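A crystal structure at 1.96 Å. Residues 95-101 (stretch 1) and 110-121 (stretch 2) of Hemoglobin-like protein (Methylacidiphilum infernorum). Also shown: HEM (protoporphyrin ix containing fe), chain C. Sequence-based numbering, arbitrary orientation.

Stretch 1 (95-101) KRSADFV
Stretch 2 (110-121) YYTLTRGEPKMR

This is a heme-side contact in which a helix packs its aromatic and charged side chains against an irregular segment, with no direct hydrogen bond between the two stretches and a heme propionate and one water joining them instead. Stretch 1 is helical throughout, part of a longer helix. Its backbone bonds run from Asp 99 N to Lys 95 O (2.8 Å), Phe 100 N to Arg 96 O (2.9 Å) and Val 101 N to Ser 97 O (2.9 Å). Stretch 2 starts at 110-113 with helical phi/psi but without the regular bonds. The carbonyl of Tyr 111 then gathers the turn: Thr 114 N and Gly 116 N each bond to Tyr 111 O at 3.0 Å, and Arg 115 N makes a weak bond to it at 2.8 Å. Gly 116, at phi/psi 99/-137, takes angles at which a CB would jam against the preceding carbonyl. Lys 119 (37/51) is the N-cap of the helix that begins at Met 120.

The register is set by Phe 100 and Tyr 111, whose CA atoms are 5.0 Å apart. Both side chains have chi1 t, with chi2 73° in Phe 100 and 86° in Tyr 111. The edge of Phe 100 meets the face of Tyr 111, centroids 5.2 Å apart and planes at 77°. Phe 100 CB lies 3.7 Å from Tyr 111 CD1. Met 120, with chi1 and chi2 both m, covers one face of the Phe 100 ring. Its CE is 4.1 Å from the ring centroid and 21° off the normal, a CH-pi contact. Pro 118 CB adds an apolar contact, 3.9 Å from Phe 100 CE1.

Arg 96 and Arg 115 stack flat, guanidinium centres 3.6 Å apart and planes at 7°. Arg 96 is extended (m, t, t), while Arg 115 is folded (m, m, m). Arg 96 NH1 and Arg 115 NH2 are 3.4 Å apart; both are donors, so they form no hydrogen bond. The like charges share an anionic partner, the heme propionate. Arg 96 NH1 donates to HEM O1D at 3.1 Å, and Arg 115 NE to HEM O2D at 2.8 Å. Tyr 111 OH also donates to HEM O2D, at 2.6 Å. Arg 96 O sits at the edge of the Tyr 111 ring, 3.5 Å from Tyr 111 CD1.

Asp 99 (chi1 m) points toward stretch 2. Its CG is 3.6 Å from Tyr 110 CB. Tyr 110 (chi1 m, chi2 -69°) starts toward the helix, but its end leads away. Asp 99 OD2 forms a salt bridge with Lys 95 NZ at 2.8 Å. Asp 99 OD2 and Thr 114 OG1 are 4.2 Å apart, too far for a direct bond. A water bridges them, its O 2.6 Å from Asp 99 OD2 and 3.0 Å from Thr 114 OG1, donating to both. The two stretches bury 482 Å² in total, both sides summed.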

# COMPACT_ATOMS: atom_id res chain seq x y z
N LYS A 95 12.70 0.86 -23.69
CA LYS A 95 13.27 2.13 -24.10
C LYS A 95 13.14 3.22 -23.06
O LYS A 95 14.10 3.90 -22.79
CB LYS A 95 12.64 2.60 -25.40
CG LYS A 95 13.53 3.53 -26.20
CD LYS A 95 12.75 4.62 -26.85
CE LYS A 95 13.68 5.69 -27.39
NZ LYS A 95 13.45 7.01 -26.74
N ARG A 96 11.95 3.38 -22.51
CA ARG A 96 11.71 4.36 -21.45
C ARG A 96 12.60 4.09 -20.24
O ARG A 96 13.18 5.02 -19.68
CB ARG A 96 10.24 4.30 -20.99
CG ARG A 96 9.23 4.71 -22.06
CD ARG A 96 7.81 4.49 -21.56
NE ARG A 96 6.87 4.59 -22.67
CZ ARG A 96 5.55 4.48 -22.53
NH1 ARG A 96 5.03 4.27 -21.33
NH2 ARG A 96 4.77 4.58 -23.59
N SER A 97 12.69 2.84 -19.80
CA SER A 97 13.53 2.53 -18.65
C SER A 97 14.99 2.80 -18.95
O SER A 97 15.73 3.28 -18.08
CB SER A 97 13.39 1.06 -18.24
OG SER A 97 12.12 0.84 -17.65
N ALA A 98 15.42 2.50 -20.17
CA ALA A 98 16.83 2.68 -20.51
C ALA A 98 17.13 4.18 -20.59
O ALA A 98 18.18 4.64 -20.08
CB ALA A 98 17.18 1.96 -21.79
N ASP A 99 16.23 4.94 -21.22
CA ASP A 99 16.37 6.40 -21.22
C ASP A 99 16.45 6.94 -19.80
O ASP A 99 17.28 7.80 -19.51
CB ASP A 99 15.20 7.09 -21.94
CG ASP A 99 15.21 6.87 -23.44
OD1 ASP A 99 16.25 6.45 -24.00
OD2 ASP A 99 14.16 7.14 -24.07
N PHE A 100 15.59 6.45 -18.91
CA PHE A 100 15.62 6.91 -17.52
C PHE A 100 16.96 6.59 -16.84
O PHE A 100 17.57 7.43 -16.19
CB PHE A 100 14.46 6.27 -16.73
CG PHE A 100 14.37 6.73 -15.30
CD1 PHE A 100 13.91 8.01 -14.99
CD2 PHE A 100 14.72 5.89 -14.26
CE1 PHE A 100 13.82 8.44 -13.67
CE2 PHE A 100 14.65 6.31 -12.94
CZ PHE A 100 14.19 7.59 -12.64
N VAL A 101 17.41 5.35 -16.98
CA VAL A 101 18.66 4.92 -16.35
C VAL A 101 19.85 5.71 -16.89
O VAL A 101 20.72 6.14 -16.11
CB VAL A 101 18.92 3.42 -16.59
CG1 VAL A 101 20.37 3.06 -16.25
CG2 VAL A 101 17.92 2.57 -15.75
N TYR A 110 17.58 11.93 -21.93
CA TYR A 110 16.66 11.22 -22.82
C TYR A 110 15.26 11.08 -22.24
O TYR A 110 14.27 11.11 -22.98
CB TYR A 110 17.20 9.83 -23.16
CG TYR A 110 18.49 9.80 -23.94
CD1 TYR A 110 18.53 10.23 -25.26
CD2 TYR A 110 19.66 9.31 -23.38
CE1 TYR A 110 19.71 10.20 -25.99
CE2 TYR A 110 20.84 9.26 -24.10
CZ TYR A 110 20.86 9.71 -25.41
OH TYR A 110 22.03 9.67 -26.13
N TYR A 111 15.15 10.90 -20.92
CA TYR A 111 13.84 10.61 -20.33
C TYR A 111 13.00 11.88 -20.15
O TYR A 111 11.82 11.92 -20.52
CB TYR A 111 13.98 9.86 -18.99
CG TYR A 111 12.64 9.43 -18.42
CD1 TYR A 111 12.05 8.24 -18.80
CD2 TYR A 111 11.96 10.23 -17.51
CE1 TYR A 111 10.81 7.85 -18.28
CE2 TYR A 111 10.72 9.85 -16.99
CZ TYR A 111 10.16 8.66 -17.39
OH TYR A 111 8.94 8.28 -16.88
N THR A 112 13.60 12.91 -19.58
CA THR A 112 12.86 14.14 -19.33
C THR A 112 12.42 14.81 -20.64
O THR A 112 11.34 15.42 -20.70
CB THR A 112 13.66 15.09 -18.42
OG1 THR A 112 14.97 15.27 -18.95
CG2 THR A 112 13.80 14.49 -17.03
N LEU A 113 13.23 14.66 -21.69
CA LEU A 113 12.88 15.16 -23.03
C LEU A 113 11.71 14.41 -23.67
O LEU A 113 11.05 14.92 -24.58
CB LEU A 113 14.08 15.07 -23.97
CG LEU A 113 15.24 16.04 -23.69
CD1 LEU A 113 16.43 15.80 -24.62
CD2 LEU A 113 14.75 17.47 -23.83
N THR A 114 11.45 13.20 -23.22
CA THR A 114 10.41 12.39 -23.81
C THR A 114 9.22 12.18 -22.89
O THR A 114 8.17 12.74 -23.11
CB THR A 114 10.94 11.04 -24.27
OG1 THR A 114 11.66 10.42 -23.20
CG2 THR A 114 11.87 11.22 -25.42
N ARG A 115 9.40 11.38 -21.85
CA ARG A 115 8.30 11.08 -20.93
C ARG A 115 8.06 12.25 -19.97
O ARG A 115 6.94 12.46 -19.50
CB ARG A 115 8.60 9.78 -20.14
CG ARG A 115 8.74 8.53 -21.04
CD ARG A 115 7.42 8.15 -21.71
NE ARG A 115 6.40 7.77 -20.73
CZ ARG A 115 5.10 7.68 -20.98
NH1 ARG A 115 4.64 7.95 -22.20
NH2 ARG A 115 4.26 7.33 -20.02
N GLY A 116 9.13 13.00 -19.70
CA GLY A 116 9.03 14.20 -18.87
C GLY A 116 9.45 13.96 -17.43
O GLY A 116 10.46 13.29 -17.18
N GLU A 117 8.69 14.50 -16.49
CA GLU A 117 9.07 14.40 -15.08
C GLU A 117 8.94 12.97 -14.54
O GLU A 117 7.93 12.31 -14.75
CB GLU A 117 8.27 15.39 -14.23
CG GLU A 117 8.79 16.83 -14.38
CD GLU A 117 8.16 17.81 -13.42
OE1 GLU A 117 8.75 18.90 -13.21
OE2 GLU A 117 7.08 17.51 -12.86
N PRO A 118 9.97 12.50 -13.84
CA PRO A 118 9.99 11.13 -13.36
C PRO A 118 8.76 10.73 -12.55
O PRO A 118 8.08 9.83 -12.95
CB PRO A 118 11.24 11.09 -12.50
CG PRO A 118 12.10 12.08 -13.09
CD PRO A 118 11.22 13.19 -13.52
N LYS A 119 8.49 11.39 -11.44
CA LYS A 119 7.36 11.01 -10.60
C LYS A 119 7.17 9.50 -10.57
O LYS A 119 6.09 8.99 -10.81
CB LYS A 119 6.10 11.71 -11.08
CG LYS A 119 6.27 13.20 -11.20
CD LYS A 119 4.99 13.95 -11.00
CE LYS A 119 5.25 15.46 -10.96
NZ LYS A 119 4.69 16.20 -12.11
N MET A 120 8.24 8.78 -10.28
CA MET A 120 8.26 7.34 -10.44
C MET A 120 7.25 6.60 -9.59
O MET A 120 6.64 5.67 -10.05
CB MET A 120 9.65 6.78 -10.19
CG MET A 120 10.56 6.73 -11.38
SD MET A 120 9.88 5.95 -12.82
CE MET A 120 10.20 7.20 -14.02
N ARG A 121 7.09 6.99 -8.34
CA ARG A 121 6.13 6.27 -7.49
C ARG A 121 4.77 6.40 -8.13
O ARG A 121 4.05 5.41 -8.28
CB ARG A 121 6.09 6.80 -6.05
CG ARG A 121 4.99 6.15 -5.19
CD ARG A 121 5.06 6.52 -3.70
NE ARG A 121 3.87 6.06 -2.99
CZ ARG A 121 3.70 4.80 -2.56
NH1 ARG A 121 4.65 3.89 -2.75
NH2 ARG A 121 2.58 4.46 -1.93
CHA HEM C . 7.60 1.17 -15.77
CHB HEM C . 7.57 -2.70 -12.86
CHC HEM C . 10.67 -0.42 -9.86
CHD HEM C . 11.85 2.34 -13.69
C1A HEM C . 7.24 -0.04 -15.22
C2A HEM C . 6.13 -0.89 -15.64
C3A HEM C . 6.14 -1.96 -14.82
C4A HEM C . 7.23 -1.81 -13.86
CMA HEM C . 5.19 -3.19 -14.84
CAA HEM C . 5.15 -0.60 -16.81
CBA HEM C . 3.89 0.05 -16.20
CGA HEM C . 2.79 0.46 -17.17
O1A HEM C . 1.59 0.19 -16.90
O2A HEM C . 3.08 1.09 -18.24
C1B HEM C . 8.32 -2.41 -11.73
C2B HEM C . 8.38 -3.18 -10.50
C3B HEM C . 9.24 -2.55 -9.67
C4B HEM C . 9.76 -1.36 -10.33
CMB HEM C . 7.63 -4.49 -10.19
CAB HEM C . 9.58 -3.04 -8.25
CBB HEM C . 10.19 -2.21 -7.39
C1C HEM C . 11.32 0.51 -10.65
C2C HEM C . 12.45 1.35 -10.29
C3C HEM C . 12.76 2.11 -11.35
C4C HEM C . 11.85 1.78 -12.43
CMC HEM C . 13.15 1.36 -8.91
CAC HEM C . 13.90 3.15 -11.48
CBC HEM C . 14.96 3.15 -10.65
C1D HEM C . 10.78 2.40 -14.55
C2D HEM C . 10.58 3.37 -15.62
C3D HEM C . 9.26 2.98 -16.26
C4D HEM C . 8.78 1.83 -15.52
CMD HEM C . 11.49 4.54 -16.06
CAD HEM C . 8.56 3.70 -17.44
CBD HEM C . 7.80 4.89 -16.84
CGD HEM C . 7.10 5.60 -17.98
O1D HEM C . 6.12 5.04 -18.52
O2D HEM C . 7.55 6.72 -18.36
NA HEM C . 7.88 -0.63 -14.15
NB HEM C . 9.17 -1.33 -11.58
NC HEM C . 10.99 0.81 -11.96
ND HEM C . 9.71 1.53 -14.53
FE HEM C . 9.39 0.15 -12.99
O HOH W 1 11.75 7.46 -23.29